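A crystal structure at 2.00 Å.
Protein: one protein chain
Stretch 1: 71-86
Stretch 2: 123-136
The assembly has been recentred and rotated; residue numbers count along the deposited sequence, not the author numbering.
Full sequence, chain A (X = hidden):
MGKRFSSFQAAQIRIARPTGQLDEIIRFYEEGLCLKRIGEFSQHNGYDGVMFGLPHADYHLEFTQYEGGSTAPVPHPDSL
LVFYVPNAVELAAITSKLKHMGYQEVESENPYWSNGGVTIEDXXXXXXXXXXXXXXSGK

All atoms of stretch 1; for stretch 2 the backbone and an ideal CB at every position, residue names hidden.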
# COMPACT_ATOMS: atom_id res chain seq x y z
N THR A 71 10.56 14.32 2.16
CA THR A 71 10.85 13.33 3.18
C THR A 71 9.95 12.13 2.96
O THR A 71 8.88 12.26 2.36
CB THR A 71 10.59 13.88 4.61
OG1 THR A 71 9.18 14.07 4.80
CG2 THR A 71 11.31 15.21 4.82
N ALA A 72 10.38 10.97 3.43
CA ALA A 72 9.60 9.75 3.30
C ALA A 72 8.66 9.69 4.49
O ALA A 72 8.84 10.42 5.46
CB ALA A 72 10.52 8.55 3.29
N PRO A 73 7.62 8.83 4.45
CA PRO A 73 6.71 8.77 5.59
C PRO A 73 7.49 8.42 6.86
O PRO A 73 8.55 7.79 6.79
CB PRO A 73 5.74 7.65 5.21
CG PRO A 73 5.72 7.72 3.72
CD PRO A 73 7.17 7.92 3.37
N VAL A 74 6.99 8.86 8.01
CA VAL A 74 7.66 8.53 9.26
C VAL A 74 7.47 7.02 9.42
O VAL A 74 6.34 6.53 9.45
CB VAL A 74 7.00 9.25 10.46
CG1 VAL A 74 7.65 8.79 11.75
CG2 VAL A 74 7.15 10.75 10.29
N PRO A 75 8.57 6.26 9.50
CA PRO A 75 8.50 4.81 9.64
C PRO A 75 7.72 4.35 10.86
O PRO A 75 7.89 4.89 11.95
CB PRO A 75 9.97 4.39 9.73
CG PRO A 75 10.69 5.49 9.04
CD PRO A 75 9.98 6.71 9.51
N HIS A 76 6.85 3.37 10.65
CA HIS A 76 6.08 2.80 11.74
C HIS A 76 6.40 1.31 11.61
O HIS A 76 6.29 0.74 10.52
CB HIS A 76 4.59 3.06 11.56
CG HIS A 76 3.78 2.79 12.80
ND1 HIS A 76 3.75 1.56 13.41
CD2 HIS A 76 2.98 3.60 13.53
CE1 HIS A 76 2.96 1.62 14.47
NE2 HIS A 76 2.48 2.85 14.56
N PRO A 77 6.81 0.66 12.71
CA PRO A 77 7.14 -0.76 12.70
C PRO A 77 5.98 -1.69 12.35
O PRO A 77 6.20 -2.86 12.05
CB PRO A 77 7.68 -1.00 14.10
CG PRO A 77 6.91 -0.02 14.92
CD PRO A 77 6.95 1.22 14.07
N ASP A 78 4.76 -1.16 12.39
CA ASP A 78 3.57 -1.94 12.07
C ASP A 78 3.02 -1.63 10.68
O ASP A 78 1.97 -2.14 10.29
CB ASP A 78 2.47 -1.71 13.11
CG ASP A 78 2.79 -2.34 14.45
OD1 ASP A 78 3.56 -3.32 14.48
OD2 ASP A 78 2.24 -1.88 15.47
N SER A 79 3.72 -0.77 9.94
CA SER A 79 3.30 -0.41 8.59
C SER A 79 4.08 -1.35 7.66
O SER A 79 5.29 -1.18 7.46
CB SER A 79 3.63 1.05 8.31
OG SER A 79 2.94 1.48 7.16
N LEU A 80 3.38 -2.33 7.11
CA LEU A 80 3.98 -3.36 6.27
C LEU A 80 3.51 -3.49 4.81
O LEU A 80 2.45 -2.98 4.42
CB LEU A 80 3.75 -4.74 6.91
CG LEU A 80 4.20 -5.21 8.30
CD1 LEU A 80 4.86 -4.12 9.10
CD2 LEU A 80 2.99 -5.80 9.02
N LEU A 81 4.33 -4.18 4.04
CA LEU A 81 4.05 -4.54 2.65
C LEU A 81 4.40 -6.02 2.72
O LEU A 81 5.57 -6.38 2.82
CB LEU A 81 4.96 -3.83 1.64
CG LEU A 81 4.81 -4.40 0.21
CD1 LEU A 81 3.35 -4.34 -0.22
CD2 LEU A 81 5.67 -3.63 -0.77
N VAL A 82 3.39 -6.88 2.70
CA VAL A 82 3.63 -8.31 2.81
C VAL A 82 3.54 -9.11 1.52
O VAL A 82 2.55 -9.04 0.78
CB VAL A 82 2.66 -8.95 3.83
CG1 VAL A 82 3.08 -10.38 4.11
CG2 VAL A 82 2.62 -8.14 5.11
N PHE A 83 4.60 -9.86 1.24
CA PHE A 83 4.66 -10.72 0.07
C PHE A 83 4.52 -12.15 0.58
O PHE A 83 5.37 -12.60 1.35
CB PHE A 83 6.01 -10.58 -0.64
CG PHE A 83 6.15 -9.32 -1.45
CD1 PHE A 83 5.45 -9.17 -2.65
CD2 PHE A 83 7.02 -8.30 -1.05
CE1 PHE A 83 5.61 -8.03 -3.43
CE2 PHE A 83 7.18 -7.15 -1.82
CZ PHE A 83 6.48 -7.01 -3.01
N TYR A 84 3.46 -12.84 0.18
CA TYR A 84 3.25 -14.23 0.59
C TYR A 84 3.97 -15.12 -0.41
O TYR A 84 3.51 -15.31 -1.53
CB TYR A 84 1.75 -14.56 0.62
CG TYR A 84 1.06 -13.95 1.81
CD1 TYR A 84 1.16 -14.53 3.07
CD2 TYR A 84 0.37 -12.74 1.70
CE1 TYR A 84 0.61 -13.93 4.20
CE2 TYR A 84 -0.19 -12.12 2.83
CZ TYR A 84 -0.06 -12.72 4.07
OH TYR A 84 -0.60 -12.11 5.18
N VAL A 85 5.13 -15.64 -0.01
CA VAL A 85 5.92 -16.49 -0.89
C VAL A 85 5.93 -17.92 -0.38
O VAL A 85 6.80 -18.30 0.40
CB VAL A 85 7.37 -16.00 -0.98
CG1 VAL A 85 8.09 -16.73 -2.11
CG2 VAL A 85 7.41 -14.50 -1.20
N PRO A 86 4.96 -18.73 -0.82
CA PRO A 86 4.85 -20.13 -0.40
C PRO A 86 6.09 -21.01 -0.64
O PRO A 86 6.33 -21.96 0.12
CB PRO A 86 3.60 -20.61 -1.15
CG PRO A 86 3.55 -19.71 -2.36
CD PRO A 86 3.92 -18.38 -1.80
N UNK A 123 14.93 1.30 1.91
CA UNK A 123 15.72 2.50 2.22
C UNK A 123 15.09 3.53 3.18
O UNK A 123 15.81 4.22 3.90
CB UNK A 123 16.04 3.21 0.90
N UNK A 124 13.76 3.62 3.19
CA UNK A 124 13.09 4.59 4.05
C UNK A 124 12.37 4.01 5.25
O UNK A 124 11.51 4.67 5.83
CB UNK A 124 12.08 5.38 3.22
N UNK A 125 12.71 2.78 5.61
CA UNK A 125 12.12 2.16 6.79
C UNK A 125 10.78 1.47 6.65
O UNK A 125 10.17 1.12 7.66
CB UNK A 125 11.97 3.24 7.87
N UNK A 126 10.30 1.31 5.42
CA UNK A 126 9.04 0.62 5.23
C UNK A 126 9.38 -0.85 5.47
O UNK A 126 10.43 -1.32 5.02
CB UNK A 126 8.43 0.87 3.85
N UNK A 127 8.53 -1.56 6.20
CA UNK A 127 8.76 -2.97 6.52
C UNK A 127 8.29 -3.90 5.40
O UNK A 127 7.09 -4.07 5.17
CB UNK A 127 8.05 -3.33 7.82
N UNK A 128 9.24 -4.50 4.69
CA UNK A 128 8.91 -5.42 3.61
C UNK A 128 8.97 -6.85 4.19
O UNK A 128 10.04 -7.35 4.55
CB UNK A 128 9.86 -5.25 2.42
N UNK A 129 7.82 -7.49 4.27
CA UNK A 129 7.74 -8.83 4.82
C UNK A 129 7.55 -9.92 3.77
O UNK A 129 6.80 -9.77 2.82
CB UNK A 129 6.59 -8.89 5.83
N UNK A 130 8.27 -11.01 3.96
CA UNK A 130 8.18 -12.17 3.09
C UNK A 130 7.69 -13.31 3.99
O UNK A 130 8.45 -13.83 4.82
CB UNK A 130 9.51 -12.49 2.41
N UNK A 131 6.42 -13.66 3.84
CA UNK A 131 5.81 -14.71 4.66
C UNK A 131 5.69 -16.02 3.89
O UNK A 131 5.18 -16.06 2.76
CB UNK A 131 4.43 -14.27 5.15
N UNK A 132 6.17 -17.09 4.50
CA UNK A 132 6.13 -18.41 3.88
C UNK A 132 4.75 -19.03 3.99
O UNK A 132 4.54 -19.95 4.77
CB UNK A 132 7.17 -19.33 4.52
N UNK A 133 3.80 -18.51 3.23
CA UNK A 133 2.45 -19.06 3.25
C UNK A 133 1.72 -18.64 1.99
O UNK A 133 2.31 -18.06 1.08
CB UNK A 133 1.69 -18.60 4.49
N UNK A 134 0.43 -18.95 1.92
CA UNK A 134 -0.35 -18.59 0.75
C UNK A 134 -1.29 -17.43 1.05
O UNK A 134 -2.04 -16.98 0.17
CB UNK A 134 -1.14 -19.80 0.25
N UNK A 135 -1.25 -16.94 2.28
CA UNK A 135 -2.10 -15.82 2.67
C UNK A 135 -3.38 -16.25 3.36
O UNK A 135 -3.42 -17.27 4.04
CB UNK A 135 -2.45 -14.98 1.44
N UNK A 136 -4.44 -15.46 3.20
CA UNK A 136 -5.73 -15.80 3.80
C UNK A 136 -6.66 -16.28 2.70
O UNK A 136 -6.56 -15.85 1.55
CB UNK A 136 -6.33 -14.61 4.54

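Strand 80-84 pairs in parallel with 127-131, the axes crossing at -22° and approaching to 4.7 Å, so residue choice follows the alternation of faces.

Position 123 has nothing of stretch 1 within 5.5 Å of its ideal CB, so many residues would do; it is Pro123. At 124 the ideal CB lies 3.5 Å from Ala72 CB, leaving room for a small or slender side chain, polar or not. Asp124 places CG 3.4 Å from Ala72 CB, its carboxylate bonded elsewhere in the structure.

Position 125 is nearly forced. Phi/psi of 84/9 would jam a CB against the preceding carbonyl, and the ideal CB falls 2.8 Å from Pro75 CG, a clash. Gly125 is deposited.

At 126 CA-to-CB points away, so only a long side chain could return to Ser79 and Leu81; a large aromatic or a long aliphatic chain would suit. Trp126 does so: Leu81 CB sits 3.9 Å from the centroid of its six-membered ring, and one water joins NE1 to Leu80 O.

The ideal CB at 127 is 3.5 Å from Leu80 CD1 and 4.6 Å from Pro77 O, favouring a chain with an aliphatic stem and perhaps a polar end. Arg127 lays a guanidinium face against Pro77 CB, which is 3.7 Å from NH2.

Position 128 shares a face with Leu81 and Phe83, inviting an aliphatic or aromatic group. Ile128 brings CG2 to 3.9 Å from Phe83 CE2, at the ring edge. At 129, Val82 CG2 is 4.1 Å from the ideal CB, suiting an aliphatic residue; Val129 puts CG2 3.9 Å from Leu80 CG. Its N bonds Leu81 O (2.9 Å) and its O accepts from Phe83 N (2.7 Å, 176°).

Position 130 lies beside Phe83 and Val85 CG2: aromatic or large aliphatic. The Phe130 ring is near parallel to that of Phe83 (17°) but slid apart, centroids 5.6 Å. At 131, the ideal CB is 3.9 Å from Tyr84 CD1 and 4.2 Å from Val82 CG1, so apolar chains fit; Met131 CG lies 3.8 Å from Tyr84 CE1.

Position 132 points away, but the carbonyls of Val85 and Pro86 would reward a returning donor. Asn132 ND2 bonds Val85 O (3.0 Å) and, weakly, Pro86 O (2.8 Å).

At 133 CA-to-CB points away and the ideal CB is 4.3 Å from Tyr84 CD1, so several residues, small or polar, would do; Ser133 OG is 3.0 Å from Tyr84 CD1, at the ring edge. Position 134 points away and tolerates many residues, here Lys134. Phi/psi of 96/-150 demands glycine at 135, and Gly135 CA lies 3.6 Å from the Tyr84 ring centroid. At 136 nothing of stretch 1 lies within 5.5 Å of the ideal CB, so stretch 1 does not narrow the choice; the residue is Ile136.

Stretch 2 123-136: PDGWRIVFMNSKGI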
# COMPACT_ATOMS: atom_id res chain seq x y z
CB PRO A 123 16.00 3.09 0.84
CG PRO A 123 16.05 1.88 -0.03
CD PRO A 123 14.87 1.08 0.46
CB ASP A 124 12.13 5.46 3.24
CG ASP A 124 12.86 6.38 2.27
OD1 ASP A 124 13.88 6.98 2.67
OD2 ASP A 124 12.40 6.51 1.11
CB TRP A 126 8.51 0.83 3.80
CG TRP A 126 7.05 0.49 3.65
CD1 TRP A 126 6.12 0.36 4.65
CD2 TRP A 126 6.34 0.29 2.42
NE1 TRP A 126 4.88 0.10 4.12
CE2 TRP A 126 4.98 0.05 2.75
CE3 TRP A 126 6.71 0.31 1.06
CZ2 TRP A 126 4.00 -0.18 1.78
CZ3 TRP A 126 5.74 0.08 0.10
CH2 TRP A 126 4.40 -0.16 0.46
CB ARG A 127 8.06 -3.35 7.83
CG ARG A 127 8.56 -2.63 9.09
CD ARG A 127 9.97 -3.05 9.46
NE ARG A 127 10.53 -2.30 10.58
CZ ARG A 127 10.46 -2.66 11.86
NH1 ARG A 127 9.84 -3.78 12.22
NH2 ARG A 127 11.04 -1.92 12.79
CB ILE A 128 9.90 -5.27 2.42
CG1 ILE A 128 10.11 -3.79 2.10
CG2 ILE A 128 9.36 -5.99 1.19
CD1 ILE A 128 8.83 -3.03 1.83
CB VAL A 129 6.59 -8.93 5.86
CG1 VAL A 129 6.65 -10.27 6.61
CG2 VAL A 129 6.69 -7.77 6.84
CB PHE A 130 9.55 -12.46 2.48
CG PHE A 130 10.08 -11.32 1.65
CD1 PHE A 130 9.80 -11.24 0.29
CD2 PHE A 130 10.82 -10.30 2.25
CE1 PHE A 130 10.23 -10.15 -0.47
CE2 PHE A 130 11.26 -9.21 1.50
CZ PHE A 130 10.96 -9.13 0.14
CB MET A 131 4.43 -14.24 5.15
CG MET A 131 3.70 -15.20 6.09
SD MET A 131 4.60 -15.69 7.59
CE MET A 131 4.87 -14.13 8.36
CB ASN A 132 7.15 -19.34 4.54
CG ASN A 132 7.38 -20.61 3.74
OD1 ASN A 132 7.84 -21.62 4.27
ND2 ASN A 132 7.08 -20.55 2.44
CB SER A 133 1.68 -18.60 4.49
OG SER A 133 1.34 -17.24 4.43
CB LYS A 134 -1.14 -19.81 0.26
CG LYS A 134 -0.27 -20.98 -0.19
CD LYS A 134 -1.10 -22.08 -0.87
CE LYS A 134 -2.00 -22.82 0.11
NZ LYS A 134 -1.24 -23.68 1.07
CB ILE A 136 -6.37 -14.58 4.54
CG1 ILE A 136 -6.59 -13.42 3.58
CG2 ILE A 136 -5.47 -14.15 5.70
CD1 ILE A 136 -7.13 -12.18 4.28
O HOH W 1 8.86 5.16 5.66
O HOH W 2 7.34 1.42 8.25
O HOH W 3 7.55 -5.23 11.73
O HOH W 4 1.85 -0.20 4.91
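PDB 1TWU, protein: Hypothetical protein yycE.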